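PDB 5GZT: chitinase from Paenibacillus sp. FPU-7, which probably hydrolyses beta-1,4 linkages at random positions within chitin and chitodextrin chains, releasing shorter N-acetylglucosamine oligosaccharides. Local coordinates for residues F533-Q539 / S558-Y564; Y571-N575 / A708-R712. All coordinates share one frame; numbering follows the deposited sequence.

Contact 1 of 2, residues F533-Q539 / S558-Y564; sequences FYSRVWQ and SPGTIVY
A bend at the second torsion of Arg536 (chi2 -84°) lays its side chain beside that of Thr561, both pointing the same way, and puts CG2 of Thr561 over the centre of one guanidinium face, 3.3 Å from CZ. Ser535, by contrast, turns OG between its backbone N and carbonyl carbon (chi1 58°), which brings OG within 2.8 Å of Ile562 O, in the carbonyl plane and on a lone pair. The backbone N of Ser535 donates to the same oxygen at 3.0 Å, tilted from that plane, so two donors of one residue grip Ile562 O. These groups join strand 534-538 to the short antiparallel strand 561-563 in the small antiparallel sheet between barrel strands 527-532 and 619-623, consistent with the chitinase insertion domain of many family 18 enzymes. Tyr534 and Val563 form a non-hydrogen-bonded pair; beyond them Tyr564 N reaches Phe533 O at 2.8 Å. At the other end Val537 N meets Gly560 O at 2.9 Å from above the carbonyl plane, and Val537 CG2 rests on Ile562 CD1 at 3.6 Å. Arg536 NE forms a salt bridge with Asp485, which is also hydrogen-bonded to Tyr534 OH. With an alanine here in place of Arg536 the guanidinium is gone, which is likely to leave Asp485 without its salt-bridge partner and the Thr561 methyl without the flat group it covers. Tyr534 and Arg536 thus converge on Asp485, while Ser535 and Ile562 lie on the other face, packed against Ile597 and Leu567, where Ile562 O satisfies the Ser535 hydroxyl.

Contact 2 of 2, residues Y571-N575 / A708-R712; sequences YINKN and AADHR
Asn573 ND2 donates to His711 O at 2.9 Å, a nearly straight bond (166° at the hydrogen) with the acceptor lying almost exactly in the amide plane. The amide gets there because CG stands anti to the backbone N of Asn573 (chi1 -166°), which sends the side chain across to the other segment. Two type II beta turns meet here, Tyr571 to Lys574 on the family 18 catalytic domain and Ala708 to His711 on the immunoglobulin-like domain, and the contact is thus an interface between domains. Asn573 and Asp710 hold the same third position in their respective turns. Their backbones are linked by a weak bond, Asp710 N to Asn573 O at 3.3 Å, backed by a water that donates to Asn573 O at 2.9 Å and accepts from Asp710 N. A second water donates to Asp710 OD1 at 2.7 Å and accepts from Asn575 N, so the carboxylate is tied to segment 571-575 through solvent. Lys574 pairs with no acid across the contact: its NZ lies 6.7 Å from Asp710 OD1 and instead donates to Val568 O and Asn569 O, near the end of helix 564-570. Its extended chain passes Asp710 on the way, with CE 3.2 Å from Asp710 O. Further out, His711 directs ND1 back to Ala709 O within its own turn, and its ring meets Tyr657 edge-to-face. Arg712 carries its charge away from the turns, NE forming a salt bridge with Glu633. What it leaves at the interface is its first methylene, and Ile572 CG2 packs on Arg712 CB at 3.5 Å.

Overall arrangement
Helix 564-570 joins contacts 1 and 2, whose centres are about 17 Å apart, leading from the edge strand 561-563 into the turn at the domain boundary. The two touch directly where Ile562 CD1 meets Tyr571 OH at 3.6 Å and Tyr564 CE1 meets Ile572 CD1 at 4.1 Å. Glu633 adds a polar link, binding both Tyr564 OH and Arg712 NE. The Tyr534 and Arg536 side of contact 1 meets Asp485, just beyond barrel strand 478-481, consistent with a place beside the family 18 substrate cleft; contact 2 instead joins the immunoglobulin-like domain.

Contact 1 of 2, residues F533-Q539 / S558-Y564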
loop_
_atom_site.group_PDB
_atom_site.type_symbol
_atom_site.label_atom_id
_atom_site.label_comp_id
_atom_site.label_asym_id
_atom_site.label_seq_id
_atom_site.Cartn_x
_atom_site.Cartn_y
_atom_site.Cartn_z
ATOM N N PHE B 533 10.687 6.281 5.642
ATOM C CA PHE B 533 10.559 7.715 5.592
ATOM C C PHE B 533 11.415 8.321 6.655
ATOM O O PHE B 533 11.137 9.461 7.187
ATOM C CB PHE B 533 9.105 8.174 5.708
ATOM C CG PHE B 533 8.206 7.817 4.523
ATOM C CD1 PHE B 533 8.588 7.031 3.467
ATOM C CD2 PHE B 533 6.897 8.338 4.507
ATOM C CE1 PHE B 533 7.746 6.754 2.424
ATOM C CE2 PHE B 533 6.034 8.051 3.467
ATOM C CZ PHE B 533 6.439 7.215 2.456
ATOM N N TYR B 534 12.528 7.623 6.934
ATOM C CA TYR B 534 13.499 8.067 7.897
ATOM C C TYR B 534 14.881 7.567 7.496
ATOM O O TYR B 534 15.020 6.734 6.555
ATOM C CB TYR B 534 13.082 7.629 9.320
ATOM C CG TYR B 534 13.220 6.128 9.483
ATOM C CD1 TYR B 534 12.232 5.274 9.066
ATOM C CD2 TYR B 534 14.406 5.576 9.942
ATOM C CE1 TYR B 534 12.420 3.865 9.106
ATOM C CE2 TYR B 534 14.578 4.186 10.023
ATOM C CZ TYR B 534 13.571 3.343 9.590
ATOM O OH TYR B 534 13.783 1.992 9.634
ATOM N N SER B 535 15.903 8.156 8.092
ATOM C CA SER B 535 17.259 7.842 7.811
ATOM C C SER B 535 17.922 7.087 8.984
ATOM O O SER B 535 17.437 7.176 10.133
ATOM C CB SER B 535 18.042 9.120 7.639
ATOM O OG SER B 535 17.950 9.937 8.788
ATOM N N ARG B 536 19.046 6.462 8.692
ATOM C CA ARG B 536 19.991 5.939 9.702
ATOM C C ARG B 536 21.213 6.795 9.596
ATOM O O ARG B 536 21.640 7.130 8.454
ATOM C CB ARG B 536 20.346 4.461 9.470
ATOM C CG ARG B 536 19.200 3.558 9.823
ATOM C CD ARG B 536 19.245 3.301 11.371
ATOM N NE ARG B 536 18.016 2.680 11.841
ATOM C CZ ARG B 536 17.666 2.632 13.115
ATOM N NH1 ARG B 536 18.490 3.027 14.059
ATOM N NH2 ARG B 536 16.511 2.162 13.422
ATOM N N VAL B 537 21.769 7.157 10.768
ATOM C CA VAL B 537 22.791 8.137 10.941
ATOM C C VAL B 537 24.008 7.490 11.567
ATOM O O VAL B 537 23.835 6.633 12.465
ATOM C CB VAL B 537 22.276 9.267 11.878
ATOM C CG1 VAL B 537 23.285 10.338 12.052
ATOM C CG2 VAL B 537 21.035 9.941 11.301
ATOM N N TRP B 538 25.207 7.881 11.110
ATOM C CA TRP B 538 26.458 7.593 11.782
ATOM C C TRP B 538 27.182 8.896 12.061
ATOM O O TRP B 538 27.276 9.755 11.170
ATOM C CB TRP B 538 27.400 6.781 10.927
ATOM C CG TRP B 538 27.125 5.351 10.703
ATOM C CD1 TRP B 538 27.926 4.277 11.126
ATOM C CD2 TRP B 538 26.131 4.775 9.849
ATOM N NE1 TRP B 538 27.438 3.117 10.616
ATOM C CE2 TRP B 538 26.365 3.388 9.808
ATOM C CE3 TRP B 538 25.120 5.313 9.031
ATOM C CZ2 TRP B 538 25.578 2.511 9.032
ATOM C CZ3 TRP B 538 24.311 4.461 8.298
ATOM C CH2 TRP B 538 24.572 3.065 8.279
ATOM N N GLN B 539 27.677 9.065 13.303
ATOM C CA GLN B 539 28.535 10.201 13.662
ATOM C C GLN B 539 29.970 9.794 13.718
ATOM O O GLN B 539 30.303 8.593 13.668
ATOM C CB GLN B 539 28.062 10.791 15.014
ATOM C CG GLN B 539 26.726 11.493 14.882
ATOM C CD GLN B 539 26.292 12.223 16.143
ATOM O OE1 GLN B 539 26.702 11.879 17.272
ATOM N NE2 GLN B 539 25.397 13.182 15.961
ATOM N N SER B 558 24.508 9.988 19.303
ATOM C CA SER B 558 23.899 9.985 17.952
ATOM C C SER B 558 22.420 10.028 18.060
ATOM O O SER B 558 21.878 9.306 18.846
ATOM C CB SER B 558 24.358 8.766 17.080
ATOM O OG SER B 558 23.644 8.700 15.818
ATOM N N PRO B 559 21.728 10.747 17.167
ATOM C CA PRO B 559 20.265 10.563 17.195
ATOM C C PRO B 559 19.813 9.205 16.747
ATOM O O PRO B 559 18.634 8.801 16.967
ATOM C CB PRO B 559 19.769 11.625 16.186
ATOM C CG PRO B 559 20.939 11.899 15.261
ATOM C CD PRO B 559 22.138 11.775 16.190
ATOM N N GLY B 560 20.695 8.505 16.037
ATOM C CA GLY B 560 20.306 7.197 15.432
ATOM C C GLY B 560 19.569 7.283 14.092
ATOM O O GLY B 560 20.026 6.661 13.069
ATOM N N THR B 561 18.391 7.926 14.141
ATOM C CA THR B 561 17.479 8.120 13.023
ATOM C C THR B 561 17.071 9.588 12.979
ATOM O O THR B 561 16.990 10.228 13.989
ATOM C CB THR B 561 16.202 7.272 13.040
ATOM O OG1 THR B 561 15.450 7.590 14.192
ATOM C CG2 THR B 561 16.473 5.735 13.014
ATOM N N ILE B 562 16.889 10.115 11.775
ATOM C CA ILE B 562 16.296 11.435 11.555
ATOM C C ILE B 562 15.185 11.279 10.529
ATOM O O ILE B 562 15.409 10.749 9.464
ATOM C CB ILE B 562 17.368 12.417 11.034
ATOM C CG1 ILE B 562 18.482 12.576 12.019
ATOM C CG2 ILE B 562 16.746 13.792 10.776
ATOM C CD1 ILE B 562 19.719 13.308 11.518
ATOM N N VAL B 563 13.970 11.733 10.817
ATOM C CA VAL B 563 12.816 11.502 9.986
ATOM C C VAL B 563 12.940 12.368 8.714
ATOM O O VAL B 563 13.661 13.402 8.687
ATOM C CB VAL B 563 11.500 11.739 10.739
ATOM C CG1 VAL B 563 11.465 10.934 12.075
ATOM C CG2 VAL B 563 11.280 13.233 11.023
ATOM N N TYR B 564 12.391 11.873 7.608
ATOM C CA TYR B 564 12.567 12.557 6.305
ATOM C C TYR B 564 12.148 14.053 6.343
ATOM O O TYR B 564 12.778 14.859 5.722
ATOM C CB TYR B 564 11.727 11.861 5.264
ATOM C CG TYR B 564 11.927 12.314 3.831
ATOM C CD1 TYR B 564 13.155 12.129 3.170
ATOM C CD2 TYR B 564 10.918 13.015 3.160
ATOM C CE1 TYR B 564 13.326 12.575 1.856
ATOM C CE2 TYR B 564 11.074 13.418 1.848
ATOM C CZ TYR B 564 12.266 13.197 1.168
ATOM O OH TYR B 564 12.438 13.587 -0.144
HETATM O O HOH W 1 20.996 3.954 15.032
HETATM O O HOH W 2 24.578 6.379 15.069
HETATM O O HOH W 3 22.115 4.364 12.972
#

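Contact 2 of 2, residues Y571-N575 / A708-R712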
loop_
_atom_site.group_PDB
_atom_site.type_symbol
_atom_site.label_atom_id
_atom_site.label_comp_id
_atom_site.label_asym_id
_atom_site.label_seq_id
_atom_site.Cartn_x
_atom_site.Cartn_y
_atom_site.Cartn_z
ATOM N N TYR B 571 18.505 19.474 6.401
ATOM C CA TYR B 571 19.745 18.729 6.041
ATOM C C TYR B 571 20.025 18.574 4.532
ATOM O O TYR B 571 21.176 18.662 4.099
ATOM C CB TYR B 571 19.707 17.352 6.641
ATOM C CG TYR B 571 19.898 17.244 8.127
ATOM C CD1 TYR B 571 18.845 17.510 8.986
ATOM C CD2 TYR B 571 21.080 16.794 8.661
ATOM C CE1 TYR B 571 19.011 17.406 10.360
ATOM C CE2 TYR B 571 21.276 16.665 10.065
ATOM C CZ TYR B 571 20.203 16.936 10.896
ATOM O OH TYR B 571 20.322 16.783 12.271
ATOM N N ILE B 572 19.019 18.217 3.748
ATOM C CA ILE B 572 19.355 17.775 2.355
ATOM C C ILE B 572 19.795 19.025 1.551
ATOM O O ILE B 572 18.993 19.934 1.283
ATOM C CB ILE B 572 18.197 17.082 1.628
ATOM C CG1 ILE B 572 17.714 15.858 2.357
ATOM C CG2 ILE B 572 18.659 16.684 0.202
ATOM C CD1 ILE B 572 16.345 15.304 1.890
ATOM N N ASN B 573 21.075 19.066 1.247
ATOM C CA ASN B 573 21.743 20.175 0.609
ATOM C C ASN B 573 21.632 21.450 1.455
ATOM O O ASN B 573 21.581 22.545 0.902
ATOM C CB ASN B 573 21.267 20.359 -0.852
ATOM C CG ASN B 573 22.167 21.267 -1.664
ATOM O OD1 ASN B 573 23.381 21.295 -1.481
ATOM N ND2 ASN B 573 21.568 22.048 -2.592
ATOM N N LYS B 574 21.591 21.290 2.776
ATOM C CA LYS B 574 21.517 22.416 3.742
ATOM C C LYS B 574 22.550 22.220 4.864
ATOM O O LYS B 574 22.970 21.083 5.171
ATOM C CB LYS B 574 20.138 22.500 4.394
ATOM C CG LYS B 574 19.056 22.858 3.403
ATOM C CD LYS B 574 17.686 22.734 3.946
ATOM C CE LYS B 574 16.718 23.283 2.936
ATOM N NZ LYS B 574 15.344 23.169 3.382
ATOM N N ASN B 575 22.978 23.322 5.464
ATOM C CA ASN B 575 23.793 23.299 6.651
ATOM C C ASN B 575 25.067 22.474 6.525
ATOM O O ASN B 575 25.415 21.702 7.470
ATOM C CB ASN B 575 22.930 22.814 7.880
ATOM C CG ASN B 575 23.643 23.054 9.222
ATOM O OD1 ASN B 575 24.404 24.011 9.310
ATOM N ND2 ASN B 575 23.472 22.149 10.222
ATOM N N ALA B 708 20.250 24.495 -7.243
ATOM C CA ALA B 708 20.084 25.604 -6.268
ATOM C C ALA B 708 20.585 25.254 -4.869
ATOM O O ALA B 708 20.173 24.276 -4.333
ATOM C CB ALA B 708 18.608 25.925 -6.173
ATOM N N ALA B 709 21.444 26.061 -4.292
ATOM C CA ALA B 709 21.829 25.931 -2.892
ATOM C C ALA B 709 20.626 25.963 -1.979
ATOM O O ALA B 709 19.650 26.669 -2.234
ATOM C CB ALA B 709 22.824 27.105 -2.531
ATOM N N ASP B 710 20.685 25.231 -0.874
ATOM C CA ASP B 710 19.622 25.180 0.118
ATOM C C ASP B 710 18.296 24.639 -0.370
ATOM O O ASP B 710 17.268 24.891 0.243
ATOM C CB ASP B 710 19.414 26.526 0.809
ATOM C CG ASP B 710 20.619 26.903 1.629
ATOM O OD1 ASP B 710 21.292 26.021 2.212
ATOM O OD2 ASP B 710 20.931 28.074 1.694
ATOM N N HIS B 711 18.314 23.922 -1.473
ATOM C CA HIS B 711 17.177 23.151 -1.923
ATOM C C HIS B 711 17.640 21.719 -2.217
ATOM O O HIS B 711 18.733 21.492 -2.745
ATOM C CB HIS B 711 16.614 23.762 -3.194
ATOM C CG HIS B 711 15.883 25.020 -2.955
ATOM N ND1 HIS B 711 16.475 26.262 -2.969
ATOM C CD2 HIS B 711 14.608 25.217 -2.622
ATOM C CE1 HIS B 711 15.598 27.184 -2.637
ATOM N NE2 HIS B 711 14.433 26.574 -2.495
ATOM N N ARG B 712 16.740 20.782 -1.991
ATOM C CA ARG B 712 17.063 19.399 -2.218
ATOM C C ARG B 712 17.016 19.014 -3.685
ATOM O O ARG B 712 17.708 18.048 -4.098
ATOM C CB ARG B 712 16.108 18.473 -1.449
ATOM C CG ARG B 712 14.630 18.546 -1.816
ATOM C CD ARG B 712 13.778 17.976 -0.692
ATOM N NE ARG B 712 12.386 17.838 -1.016
ATOM C CZ ARG B 712 11.529 18.909 -1.100
ATOM N NH1 ARG B 712 11.948 20.118 -0.893
ATOM N NH2 ARG B 712 10.239 18.778 -1.385
HETATM O O HOH W 4 23.453 24.089 -0.618
HETATM O O HOH W 5 22.036 25.941 4.765
#